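Local coordinates for methylaspartate ammonia-lyase (Citrobacter amalonaticus, PDB 1KKO), which catalyses the reversible anti elimination of ammonia from L-threo-3-methylaspartate to give mesaconate, using magnesium as cofactor, at residues I167-Q172 and N396-E401; D182-I185 and V191-H194; P333-I338 and V342-Y347; V374-R379 and N403-L408. All coordinates share one frame; numbering follows the deposited sequence.

Interaction 1 of 4, residues I167-Q172 and N396-E401. With SO4 (sulfate ion), chain C.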
loop_
_atom_site.group_PDB
_atom_site.type_symbol
_atom_site.label_atom_id
_atom_site.label_comp_id
_atom_site.label_asym_id
_atom_site.label_seq_id
_atom_site.Cartn_x
_atom_site.Cartn_y
_atom_site.Cartn_z
ATOM N N ILE A 167 2.194 5.122 -18.736
ATOM C CA ILE A 167 0.761 5.329 -18.851
ATOM C C ILE A 167 0.400 6.412 -17.839
ATOM O O ILE A 167 0.861 6.341 -16.695
ATOM C CB ILE A 167 0.017 4.040 -18.444
ATOM C CG1 ILE A 167 0.394 2.844 -19.328
ATOM C CG2 ILE A 167 -1.490 4.274 -18.412
ATOM C CD1 ILE A 167 -0.017 2.974 -20.769
ATOM N N PRO A 168 -0.429 7.395 -18.199
ATOM C CA PRO A 168 -0.862 8.386 -17.215
ATOM C C PRO A 168 -1.588 7.748 -16.037
ATOM O O PRO A 168 -2.469 6.922 -16.253
ATOM C CB PRO A 168 -1.800 9.287 -18.018
ATOM C CG PRO A 168 -1.331 9.145 -19.419
ATOM C CD PRO A 168 -0.964 7.701 -19.540
ATOM N N LEU A 169 -1.220 8.159 -14.827
ATOM C CA LEU A 169 -1.773 7.594 -13.603
ATOM C C LEU A 169 -2.741 8.553 -12.930
ATOM O O LEU A 169 -2.516 9.762 -12.898
ATOM C CB LEU A 169 -0.659 7.238 -12.618
ATOM C CG LEU A 169 0.445 6.329 -13.148
ATOM C CD1 LEU A 169 1.425 5.982 -12.037
ATOM C CD2 LEU A 169 -0.128 5.083 -13.740
ATOM N N PHE A 170 -3.775 7.969 -12.342
ATOM C CA PHE A 170 -4.890 8.694 -11.743
ATOM C C PHE A 170 -5.003 8.355 -10.267
ATOM O O PHE A 170 -5.235 7.197 -9.910
ATOM C CB PHE A 170 -6.173 8.284 -12.476
ATOM C CG PHE A 170 -7.437 8.833 -11.902
ATOM C CD1 PHE A 170 -7.510 10.117 -11.401
ATOM C CD2 PHE A 170 -8.565 8.039 -11.872
ATOM C CE1 PHE A 170 -8.697 10.602 -10.900
ATOM C CE2 PHE A 170 -9.750 8.517 -11.366
ATOM C CZ PHE A 170 -9.818 9.807 -10.896
ATOM N N GLY A 171 -4.847 9.359 -9.413
ATOM C CA GLY A 171 -4.953 9.187 -7.974
ATOM C C GLY A 171 -6.346 9.479 -7.454
ATOM O O GLY A 171 -6.992 10.424 -7.902
ATOM N N GLN A 172 -6.811 8.652 -6.513
ATOM C CA GLN A 172 -8.115 8.842 -5.886
ATOM C C GLN A 172 -7.980 9.183 -4.412
ATOM O O GLN A 172 -7.226 8.554 -3.671
ATOM C CB GLN A 172 -9.067 7.666 -6.140
ATOM C CG GLN A 172 -8.889 6.426 -5.302
ATOM C CD GLN A 172 -10.078 5.481 -5.425
ATOM O OE1 GLN A 172 -11.224 5.928 -5.393
ATOM N NE2 GLN A 172 -9.814 4.180 -5.570
ATOM N N ASN A 396 3.226 4.162 -4.902
ATOM C CA ASN A 396 4.447 3.386 -4.763
ATOM C C ASN A 396 4.319 2.082 -5.555
ATOM O O ASN A 396 5.204 1.714 -6.310
ATOM C CB ASN A 396 4.639 3.144 -3.256
ATOM C CG ASN A 396 5.876 2.368 -2.901
ATOM O OD1 ASN A 396 6.538 1.722 -3.739
ATOM N ND2 ASN A 396 6.207 2.423 -1.618
ATOM N N ILE A 397 3.212 1.368 -5.376
ATOM C CA ILE A 397 3.012 0.090 -6.055
ATOM C C ILE A 397 2.937 0.235 -7.582
ATOM O O ILE A 397 3.630 -0.464 -8.314
ATOM C CB ILE A 397 1.735 -0.584 -5.488
ATOM C CG1 ILE A 397 1.999 -1.099 -4.062
ATOM C CG2 ILE A 397 1.232 -1.704 -6.409
ATOM C CD1 ILE A 397 0.764 -1.280 -3.252
ATOM N N VAL A 398 2.094 1.136 -8.059
ATOM C CA VAL A 398 1.838 1.250 -9.499
ATOM C C VAL A 398 2.964 1.978 -10.238
ATOM O O VAL A 398 3.507 1.461 -11.221
ATOM C CB VAL A 398 0.486 1.914 -9.744
ATOM C CG1 VAL A 398 0.290 2.184 -11.209
ATOM C CG2 VAL A 398 -0.621 1.017 -9.242
ATOM N N PHE A 399 3.322 3.169 -9.783
ATOM C CA PHE A 399 4.363 3.945 -10.447
ATOM C C PHE A 399 5.680 3.199 -10.456
ATOM O O PHE A 399 6.343 3.134 -11.494
ATOM C CB PHE A 399 4.507 5.272 -9.721
ATOM C CG PHE A 399 5.415 6.285 -10.369
ATOM C CD1 PHE A 399 4.991 7.026 -11.456
ATOM C CD2 PHE A 399 6.649 6.574 -9.822
ATOM C CE1 PHE A 399 5.795 7.994 -12.010
ATOM C CE2 PHE A 399 7.457 7.559 -10.384
ATOM C CZ PHE A 399 7.025 8.249 -11.482
ATOM N N ASN A 400 6.090 2.640 -9.320
ATOM C CA ASN A 400 7.409 2.021 -9.287
ATOM C C ASN A 400 7.456 0.743 -10.106
ATOM O O ASN A 400 8.462 0.459 -10.729
ATOM C CB ASN A 400 7.888 1.778 -7.863
ATOM C CG ASN A 400 7.994 3.048 -7.041
ATOM O OD1 ASN A 400 7.755 4.167 -7.511
ATOM N ND2 ASN A 400 8.392 2.870 -5.787
ATOM N N GLU A 401 6.410 -0.078 -10.075
ATOM C CA GLU A 401 6.411 -1.268 -10.916
ATOM C C GLU A 401 6.467 -0.853 -12.385
ATOM O O GLU A 401 7.173 -1.464 -13.196
ATOM C CB GLU A 401 5.178 -2.139 -10.693
ATOM C CG GLU A 401 5.139 -3.381 -11.572
ATOM C CD GLU A 401 6.160 -4.449 -11.183
ATOM O OE1 GLU A 401 6.853 -4.291 -10.155
ATOM O OE2 GLU A 401 6.239 -5.494 -11.863
HETATM S S SO4 C . -13.452 1.914 -5.860
HETATM O O1 SO4 C . -13.772 0.464 -5.844
HETATM O O2 SO4 C . -14.461 2.497 -4.898
HETATM O O3 SO4 C . -12.093 2.142 -5.383
HETATM O O4 SO4 C . -13.641 2.559 -7.182
#
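L169 reaches from the first strand of the TIM barrel, 169-170, to V398 and F399 on the last barrel helix, 392-410, an arrangement that ties the two ends of the enolase-superfamily barrel together. The contact between the segments is apolar: of the two L169 methyls, CD2 meets V398 and CD1 mainly F399. CD2 of L169 lies 3.9 Å from CG1 of V398, the leucine and valine side chains running past one another in opposite directions. CD1 of L169 meets F399 at the ring edge, close to the ring plane, 3.8 Å from its CD1. It also rests 3.9 Å from F399 CB, so it touches both the ring and the base of the phenylalanine. The leucine and phenylalanine side chains stand at about a right angle. With CG of F399 anti to the backbone N (chi1 -172°), the ring turns its CD1 edge to this methyl; Y12 of the second subunit meets the ring as well. M383 on the neighbouring strand 382-384 touches both L169 and V398, thickening the same apolar layer.

Other polar bonds hold the strand. The N of L169 is hydrogen-bonded to the D190 carboxylate, and F170 pairs through its backbone with M383 and I385.

At the far end of the segment, Q172 belongs to the substrate pocket. A sulfate, probably from the crystallisation liquor, sits there, also bound by T360, C361 and the proton acceptor K331. Q172 NE2 donates to sulfate O3 at 3.1 Å, with a nearly straight N-H...O angle of 167°.

Interaction 2 of 4, residues D182-I185 and V191-H194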
loop_
_atom_site.group_PDB
_atom_site.type_symbol
_atom_site.label_atom_id
_atom_site.label_comp_id
_atom_site.label_asym_id
_atom_site.label_seq_id
_atom_site.Cartn_x
_atom_site.Cartn_y
_atom_site.Cartn_z
ATOM N N ASP A 182 -2.973 17.706 -2.054
ATOM C CA ASP A 182 -1.622 18.170 -1.742
ATOM C C ASP A 182 -0.609 17.047 -1.936
ATOM O O ASP A 182 0.456 17.260 -2.517
ATOM C CB ASP A 182 -1.522 18.670 -0.306
ATOM C CG ASP A 182 -2.299 19.937 -0.066
ATOM O OD1 ASP A 182 -2.793 20.542 -1.042
ATOM O OD2 ASP A 182 -2.464 20.387 1.093
ATOM N N LYS A 183 -0.944 15.852 -1.445
ATOM C CA LYS A 183 -0.083 14.690 -1.622
ATOM C C LYS A 183 0.186 14.437 -3.094
ATOM O O LYS A 183 1.314 14.204 -3.510
ATOM C CB LYS A 183 -0.746 13.438 -1.052
ATOM C CG LYS A 183 -0.841 13.347 0.446
ATOM C CD LYS A 183 -1.396 11.969 0.776
ATOM C CE LYS A 183 -1.496 11.664 2.254
ATOM N NZ LYS A 183 -2.147 10.321 2.408
HETATM N N MSE A 184 -0.874 14.498 -3.883
HETATM C CA MSE A 184 -0.787 14.214 -5.306
HETATM C C MSE A 184 0.041 15.250 -6.052
HETATM O O MSE A 184 0.792 14.906 -6.960
HETATM C CB MSE A 184 -2.182 14.090 -5.885
HETATM C CG MSE A 184 -2.806 12.770 -5.503
HETATM SE SE MSE A 184 -4.645 12.599 -6.035
HETATM C CE MSE A 184 -5.289 11.422 -4.681
ATOM N N ILE A 185 -0.077 16.513 -5.654
ATOM C CA ILE A 185 0.744 17.559 -6.262
ATOM C C ILE A 185 2.212 17.333 -5.886
ATOM O O ILE A 185 3.101 17.395 -6.738
ATOM C CB ILE A 185 0.285 18.960 -5.817
ATOM C CG1 ILE A 185 -1.105 19.266 -6.368
ATOM C CG2 ILE A 185 1.297 20.010 -6.247
ATOM C CD1 ILE A 185 -1.813 20.387 -5.650
ATOM N N VAL A 191 -3.042 12.628 -13.161
ATOM C CA VAL A 191 -4.479 12.838 -13.202
ATOM C C VAL A 191 -4.995 12.750 -11.768
ATOM O O VAL A 191 -4.573 11.870 -11.015
ATOM C CB VAL A 191 -5.167 11.768 -14.070
ATOM C CG1 VAL A 191 -6.645 12.118 -14.271
ATOM C CG2 VAL A 191 -4.460 11.604 -15.418
ATOM N N LEU A 192 -5.930 13.614 -11.391
ATOM C CA LEU A 192 -6.370 13.663 -10.008
ATOM C C LEU A 192 -7.683 14.407 -9.937
ATOM O O LEU A 192 -8.011 15.145 -10.868
ATOM C CB LEU A 192 -5.319 14.373 -9.145
ATOM C CG LEU A 192 -5.164 15.886 -9.304
ATOM C CD1 LEU A 192 -4.378 16.450 -8.131
ATOM C CD2 LEU A 192 -4.532 16.287 -10.633
ATOM N N PRO A 193 -8.403 14.326 -8.822
ATOM C CA PRO A 193 -8.128 13.522 -7.632
ATOM C C PRO A 193 -9.286 12.591 -7.260
ATOM O O PRO A 193 -9.294 12.082 -6.133
ATOM C CB PRO A 193 -8.074 14.602 -6.571
ATOM C CG PRO A 193 -9.282 15.461 -6.976
ATOM C CD PRO A 193 -9.402 15.352 -8.498
ATOM N N HIS A 194 -10.232 12.401 -8.180
ATOM C CA HIS A 194 -11.447 11.618 -7.977
ATOM C C HIS A 194 -12.474 12.357 -7.088
ATOM O O HIS A 194 -13.596 12.643 -7.543
ATOM C CB HIS A 194 -11.124 10.201 -7.486
ATOM C CG HIS A 194 -12.326 9.333 -7.345
ATOM N ND1 HIS A 194 -12.651 8.321 -8.221
ATOM C CD2 HIS A 194 -13.290 9.337 -6.395
ATOM C CE1 HIS A 194 -13.769 7.743 -7.811
ATOM N NE2 HIS A 194 -14.164 8.330 -6.696
#
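The carbonyl O of P193 accepts two bonds from S173, one from its OG and one from its backbone N, and this fixes the strand residue against which the selenomethionine M184 packs. M184 bridges from helix 179-186 to strand 191-194 of the TIM barrel, and its selenium does most of the touching. SE lies 3.6 Å from L192 CB, a close apolar approach. It is also 3.9 Å from P193 CA and 4.0 Å from P193 CB, so the selenium settles where the two strand residues join. That junction is a cis peptide, and both residues meet the same selenium.

The M184 chain is stretched out beyond CG (chi2 174°), long enough to carry SE from the helix to the strand. L192 returns along it in the opposite direction, placing its CD1 3.9 Å from M184 CB. Leucine CG takes the place between its backbone N and carbonyl carbon (chi1 72°), which turns the branch back toward the helix.

H194, the transition-state stabiliser, follows P193 directly, and its NE2 is hydrogen-bonded to Y240 OH. The packing thus backs the strand just short of an active-site residue. Around it, F391 touches M184, helix 209-225 covers P193 through Y214 and L218, and strand 234-238 runs alongside, paired through L192 and H194 with T234 and H236.

Interaction 3 of 4, residues P333-I338 and V342-Y347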
loop_
_atom_site.group_PDB
_atom_site.type_symbol
_atom_site.label_atom_id
_atom_site.label_comp_id
_atom_site.label_asym_id
_atom_site.label_seq_id
_atom_site.Cartn_x
_atom_site.Cartn_y
_atom_site.Cartn_z
ATOM N N PRO A 333 -11.355 -5.775 -11.775
ATOM C CA PRO A 333 -11.818 -7.042 -11.187
ATOM C C PRO A 333 -13.148 -7.501 -11.772
ATOM O O PRO A 333 -13.435 -8.687 -11.817
ATOM C CB PRO A 333 -11.949 -6.715 -9.690
ATOM C CG PRO A 333 -11.122 -5.506 -9.481
ATOM C CD PRO A 333 -11.262 -4.716 -10.751
ATOM N N ASP A 334 -13.961 -6.555 -12.213
ATOM C CA ASP A 334 -15.275 -6.885 -12.741
ATOM C C ASP A 334 -15.259 -7.565 -14.107
ATOM O O ASP A 334 -16.280 -8.088 -14.536
ATOM C CB ASP A 334 -16.126 -5.631 -12.828
ATOM C CG ASP A 334 -16.535 -5.091 -11.482
ATOM O OD1 ASP A 334 -16.761 -5.894 -10.533
ATOM O OD2 ASP A 334 -16.672 -3.863 -11.318
ATOM N N LEU A 335 -14.117 -7.560 -14.770
ATOM C CA LEU A 335 -14.010 -8.201 -16.076
ATOM C C LEU A 335 -13.669 -9.677 -15.950
ATOM O O LEU A 335 -13.643 -10.371 -16.945
ATOM C CB LEU A 335 -12.963 -7.516 -16.951
ATOM C CG LEU A 335 -13.463 -6.239 -17.622
ATOM C CD1 LEU A 335 -13.357 -5.041 -16.699
ATOM C CD2 LEU A 335 -12.735 -5.997 -18.923
ATOM N N GLY A 336 -13.416 -10.175 -14.743
ATOM C CA GLY A 336 -13.043 -11.578 -14.596
ATOM C C GLY A 336 -11.596 -11.790 -15.029
ATOM O O GLY A 336 -10.696 -11.169 -14.496
ATOM N N GLY A 337 -11.355 -12.675 -15.979
ATOM C CA GLY A 337 -9.996 -12.926 -16.400
ATOM C C GLY A 337 -9.374 -11.680 -17.003
ATOM O O GLY A 337 -10.014 -10.954 -17.780
ATOM N N ILE A 338 -8.093 -11.461 -16.723
ATOM C CA ILE A 338 -7.437 -10.227 -17.145
ATOM C C ILE A 338 -7.205 -10.157 -18.647
ATOM O O ILE A 338 -6.926 -9.095 -19.173
ATOM C CB ILE A 338 -6.132 -10.003 -16.360
ATOM C CG1 ILE A 338 -5.118 -11.112 -16.615
ATOM C CG2 ILE A 338 -6.434 -9.837 -14.872
ATOM C CD1 ILE A 338 -3.760 -10.835 -15.966
ATOM N N VAL A 342 -7.254 -6.771 -21.562
ATOM C CA VAL A 342 -6.475 -6.520 -22.764
ATOM C C VAL A 342 -7.429 -6.343 -23.946
ATOM O O VAL A 342 -7.321 -5.382 -24.698
ATOM C CB VAL A 342 -5.476 -7.658 -23.067
ATOM C CG1 VAL A 342 -4.653 -7.317 -24.289
ATOM C CG2 VAL A 342 -4.549 -7.931 -21.869
ATOM N N ASP A 343 -8.367 -7.260 -24.100
ATOM C CA ASP A 343 -9.293 -7.164 -25.228
ATOM C C ASP A 343 -10.132 -5.898 -25.149
ATOM O O ASP A 343 -10.393 -5.262 -26.164
ATOM C CB ASP A 343 -10.193 -8.394 -25.273
ATOM C CG ASP A 343 -9.469 -9.629 -25.748
ATOM O OD1 ASP A 343 -8.477 -9.510 -26.500
ATOM O OD2 ASP A 343 -9.856 -10.760 -25.420
ATOM N N ALA A 344 -10.569 -5.525 -23.952
ATOM C CA ALA A 344 -11.369 -4.319 -23.791
ATOM C C ALA A 344 -10.581 -3.058 -24.155
ATOM O O ALA A 344 -11.085 -2.183 -24.858
ATOM C CB ALA A 344 -11.885 -4.215 -22.382
ATOM N N VAL A 345 -9.344 -2.956 -23.676
ATOM C CA VAL A 345 -8.537 -1.788 -23.970
ATOM C C VAL A 345 -8.292 -1.692 -25.483
ATOM O O VAL A 345 -8.414 -0.617 -26.079
ATOM C CB VAL A 345 -7.195 -1.828 -23.207
ATOM C CG1 VAL A 345 -6.286 -0.746 -23.703
ATOM C CG2 VAL A 345 -7.415 -1.688 -21.708
ATOM N N LEU A 346 -7.923 -2.802 -26.099
ATOM C CA LEU A 346 -7.685 -2.823 -27.547
ATOM C C LEU A 346 -8.955 -2.470 -28.316
ATOM O O LEU A 346 -8.881 -1.776 -29.333
ATOM C CB LEU A 346 -7.165 -4.191 -27.997
ATOM C CG LEU A 346 -5.813 -4.634 -27.421
ATOM C CD1 LEU A 346 -5.309 -5.894 -28.068
ATOM C CD2 LEU A 346 -4.755 -3.562 -27.492
ATOM N N TYR A 347 -10.116 -2.921 -27.853
ATOM C CA TYR A 347 -11.370 -2.621 -28.538
ATOM C C TYR A 347 -11.634 -1.127 -28.468
ATOM O O TYR A 347 -11.999 -0.491 -29.469
ATOM C CB TYR A 347 -12.541 -3.409 -27.926
ATOM C CG TYR A 347 -13.776 -3.340 -28.783
ATOM C CD1 TYR A 347 -14.003 -4.286 -29.760
ATOM C CD2 TYR A 347 -14.697 -2.329 -28.627
ATOM C CE1 TYR A 347 -15.123 -4.233 -30.563
ATOM C CE2 TYR A 347 -15.800 -2.244 -29.438
ATOM C CZ TYR A 347 -16.015 -3.205 -30.400
ATOM O OH TYR A 347 -17.135 -3.132 -31.200
#
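L335 and A344 meet methyl to methyl, CD2 of the leucine 4.0 Å from CB of the alanine, where the loop after strand 327-330 folds back on helix 339-351. CG of L335 is anti to its carbonyl carbon (chi1 -80°), which sends CD2 to the alanine. This is the beta-to-alpha connection of one TIM-barrel step, leading from the strand end near the active site into the helix outside the barrel. The second link is made by backbone: V342 N donates to I338 O at 3.3 Å, a weak bond though fairly straight (160°). It links residues four apart in sequence. V342 CG2 lies 3.8 Å from the same carbonyl O, so the valine branch borders the bond.

The next shell sets the loop. A short 3-10 turn, with G336 N bonded to P333 O at 3.3 Å, presents L335 to the helix. G336 then turns the chain with a positive phi of 76°, a value that suits glycine. Beyond it, G337 N is held by D117 OD1 and I338 N by S135 OG, from helices 110-118 and 128-146. I338 and V342 both lean on V374 of helix 365-378, while L335 touches I316 of helix 313-321.

L335 lies about 5 Å, side chain to side chain, from the proton acceptor K331. Between the segments the chemistry is slight: a single methyl-methyl touch and one weak backbone bond with a valine methyl beside its acceptor, while the N-H groups of G337 and I338 are bonded to side chains outside the contact.

Interaction 4 of 4, residues V374-R379 and N403-L408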
loop_
_atom_site.group_PDB
_atom_site.type_symbol
_atom_site.label_atom_id
_atom_site.label_comp_id
_atom_site.label_asym_id
_atom_site.label_seq_id
_atom_site.Cartn_x
_atom_site.Cartn_y
_atom_site.Cartn_z
ATOM N N VAL A 374 -0.418 -5.449 -17.751
ATOM C CA VAL A 374 -1.490 -5.419 -18.717
ATOM C C VAL A 374 -1.534 -4.065 -19.409
ATOM O O VAL A 374 -1.639 -4.006 -20.631
ATOM C CB VAL A 374 -2.804 -5.737 -18.031
ATOM C CG1 VAL A 374 -3.988 -5.428 -18.933
ATOM C CG2 VAL A 374 -2.808 -7.207 -17.582
ATOM N N ALA A 375 -1.401 -2.980 -18.652
ATOM C CA ALA A 375 -1.483 -1.638 -19.206
ATOM C C ALA A 375 -0.305 -1.314 -20.099
ATOM O O ALA A 375 -0.456 -0.710 -21.163
ATOM C CB ALA A 375 -1.595 -0.617 -18.090
ATOM N N LEU A 376 0.893 -1.690 -19.687
ATOM C CA LEU A 376 2.072 -1.380 -20.476
ATOM C C LEU A 376 1.997 -2.032 -21.840
ATOM O O LEU A 376 2.520 -1.486 -22.815
ATOM C CB LEU A 376 3.338 -1.811 -19.754
ATOM C CG LEU A 376 3.781 -0.885 -18.624
ATOM C CD1 LEU A 376 4.946 -1.503 -17.880
ATOM C CD2 LEU A 376 4.159 0.497 -19.171
ATOM N N ALA A 377 1.347 -3.184 -21.909
ATOM C CA ALA A 377 1.168 -3.889 -23.171
ATOM C C ALA A 377 0.017 -3.321 -24.000
ATOM O O ALA A 377 0.181 -3.047 -25.182
ATOM C CB ALA A 377 0.930 -5.358 -22.923
ATOM N N ALA A 378 -1.137 -3.130 -23.381
ATOM C CA ALA A 378 -2.355 -2.778 -24.107
ATOM C C ALA A 378 -2.524 -1.302 -24.420
ATOM O O ALA A 378 -3.255 -0.950 -25.339
ATOM C CB ALA A 378 -3.575 -3.313 -23.359
ATOM N N ARG A 379 -1.916 -0.437 -23.615
ATOM C CA ARG A 379 -1.882 1.001 -23.852
ATOM C C ARG A 379 -3.183 1.745 -23.614
ATOM O O ARG A 379 -3.676 2.455 -24.484
ATOM C CB ARG A 379 -1.387 1.298 -25.275
ATOM C CG ARG A 379 -0.099 0.597 -25.634
ATOM C CD ARG A 379 0.963 0.731 -24.603
ATOM N NE ARG A 379 1.217 2.124 -24.293
ATOM C CZ ARG A 379 2.091 2.520 -23.390
ATOM N NH1 ARG A 379 2.782 1.606 -22.711
ATOM N NH2 ARG A 379 2.288 3.812 -23.169
ATOM N N ASN A 403 7.781 1.884 -13.732
ATOM C CA ASN A 403 9.119 2.337 -14.106
ATOM C C ASN A 403 10.187 1.252 -14.041
ATOM O O ASN A 403 11.096 1.232 -14.869
ATOM C CB ASN A 403 9.486 3.591 -13.341
ATOM C CG ASN A 403 8.587 4.755 -13.708
ATOM O OD1 ASN A 403 8.265 4.943 -14.877
ATOM N ND2 ASN A 403 8.161 5.527 -12.712
ATOM N N ARG A 404 10.059 0.328 -13.102
ATOM C CA ARG A 404 10.964 -0.805 -13.058
ATOM C C ARG A 404 10.828 -1.622 -14.335
ATOM O O ARG A 404 11.814 -2.073 -14.909
ATOM C CB ARG A 404 10.658 -1.729 -11.873
ATOM C CG ARG A 404 11.242 -1.310 -10.539
ATOM C CD ARG A 404 11.144 -2.411 -9.514
ATOM N NE ARG A 404 9.756 -2.748 -9.155
ATOM C CZ ARG A 404 9.059 -2.133 -8.198
ATOM N NH1 ARG A 404 9.594 -1.135 -7.516
ATOM N NH2 ARG A 404 7.828 -2.520 -7.920
ATOM N N THR A 405 9.593 -1.815 -14.761
ATOM C CA THR A 405 9.309 -2.659 -15.909
ATOM C C THR A 405 9.766 -2.005 -17.204
ATOM O O THR A 405 10.336 -2.677 -18.070
ATOM C CB THR A 405 7.826 -2.993 -15.954
ATOM O OG1 THR A 405 7.479 -3.702 -14.756
ATOM C CG2 THR A 405 7.513 -3.966 -17.094
ATOM N N ILE A 406 9.534 -0.708 -17.346
ATOM C CA ILE A 406 10.023 0.012 -18.509
ATOM C C ILE A 406 11.542 -0.132 -18.568
ATOM O O ILE A 406 12.092 -0.376 -19.643
ATOM C CB ILE A 406 9.589 1.470 -18.449
ATOM C CG1 ILE A 406 8.091 1.555 -18.744
ATOM C CG2 ILE A 406 10.393 2.323 -19.429
ATOM C CD1 ILE A 406 7.458 2.877 -18.453
ATOM N N ALA A 407 12.226 -0.002 -17.432
ATOM C CA ALA A 407 13.679 -0.121 -17.418
ATOM C C ALA A 407 14.096 -1.512 -17.866
ATOM O O ALA A 407 15.059 -1.646 -18.632
ATOM C CB ALA A 407 14.234 0.171 -16.053
ATOM N N LEU A 408 13.420 -2.555 -17.390
ATOM C CA LEU A 408 13.748 -3.912 -17.818
ATOM C C LEU A 408 13.551 -4.078 -19.327
ATOM O O LEU A 408 14.399 -4.653 -20.026
ATOM C CB LEU A 408 12.905 -4.956 -17.083
ATOM C CG LEU A 408 13.230 -5.163 -15.602
ATOM C CD1 LEU A 408 12.188 -6.071 -14.999
ATOM C CD2 LEU A 408 14.620 -5.745 -15.436
#
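L376 on helix 365-378 forks against two successive residues of helix 392-410, T405 and I406, joining the last two helices that wrap the TIM barrel. The apolar touches are shared between its two methyls. CD1 lies 3.6 Å from T405 CG2 and 3.8 Å from T405 CB, so the methyl side of the threonine faces the leucine at a slant. CD2 turns to I406 and sits 4.1 Å from both its CG1 and its CD1, the two side chains standing at about a right angle. T405 chi1 of -61° sets OG1 beside the backbone N and CG2 opposite that N.

One polar group lies at the helix end. R379, the first residue beyond the helix, has a positive phi and folds its side chain back, so that NH1 donates to L376 O at 3.1 Å in a nearly straight bond (166°). L376 O lies in the guanidinium plane, at its edge, while NH1 is tilted 24° from the carbonyl plane. NH1 also serves E165 O, tying the helix end to the chain ahead of strand 169-170. R404, beside T405, forms salt bridges with E401 and with E365 of the second subunit.

T151 of helix 150-157 touches both L376 and T405 and covers the join. The threonine hydroxyl bonds E401 O in its own helix and the methyl faces the leucine, consistent with hydrocarbon packing.

In the fold
Interactions 1 and 2 bear on the first and second barrel strands, whose G171 N and V191 O lie 3.0 Å apart, probably a hydrogen bond; their centres are 11 Å apart. Q172 C also lies 3.5 Å from M184 CE, so the selenomethionine backs the main chain of the substrate-binding glutamine. Interactions 1 and 4 share helix 392-410, and I167 CD1 packs 3.4 Å from R379 CZ. Interaction 3 joins interaction 4 where V345 CG1 packs 3.5 Å from A378 O. Interaction 1 carries Q172 and interaction 2 H194, while L335 of interaction 3 is about 5 Å from K331 between side chains; interaction 4 lies away from these sites. Interactions 1, 2 and 4 also touch the second subunit.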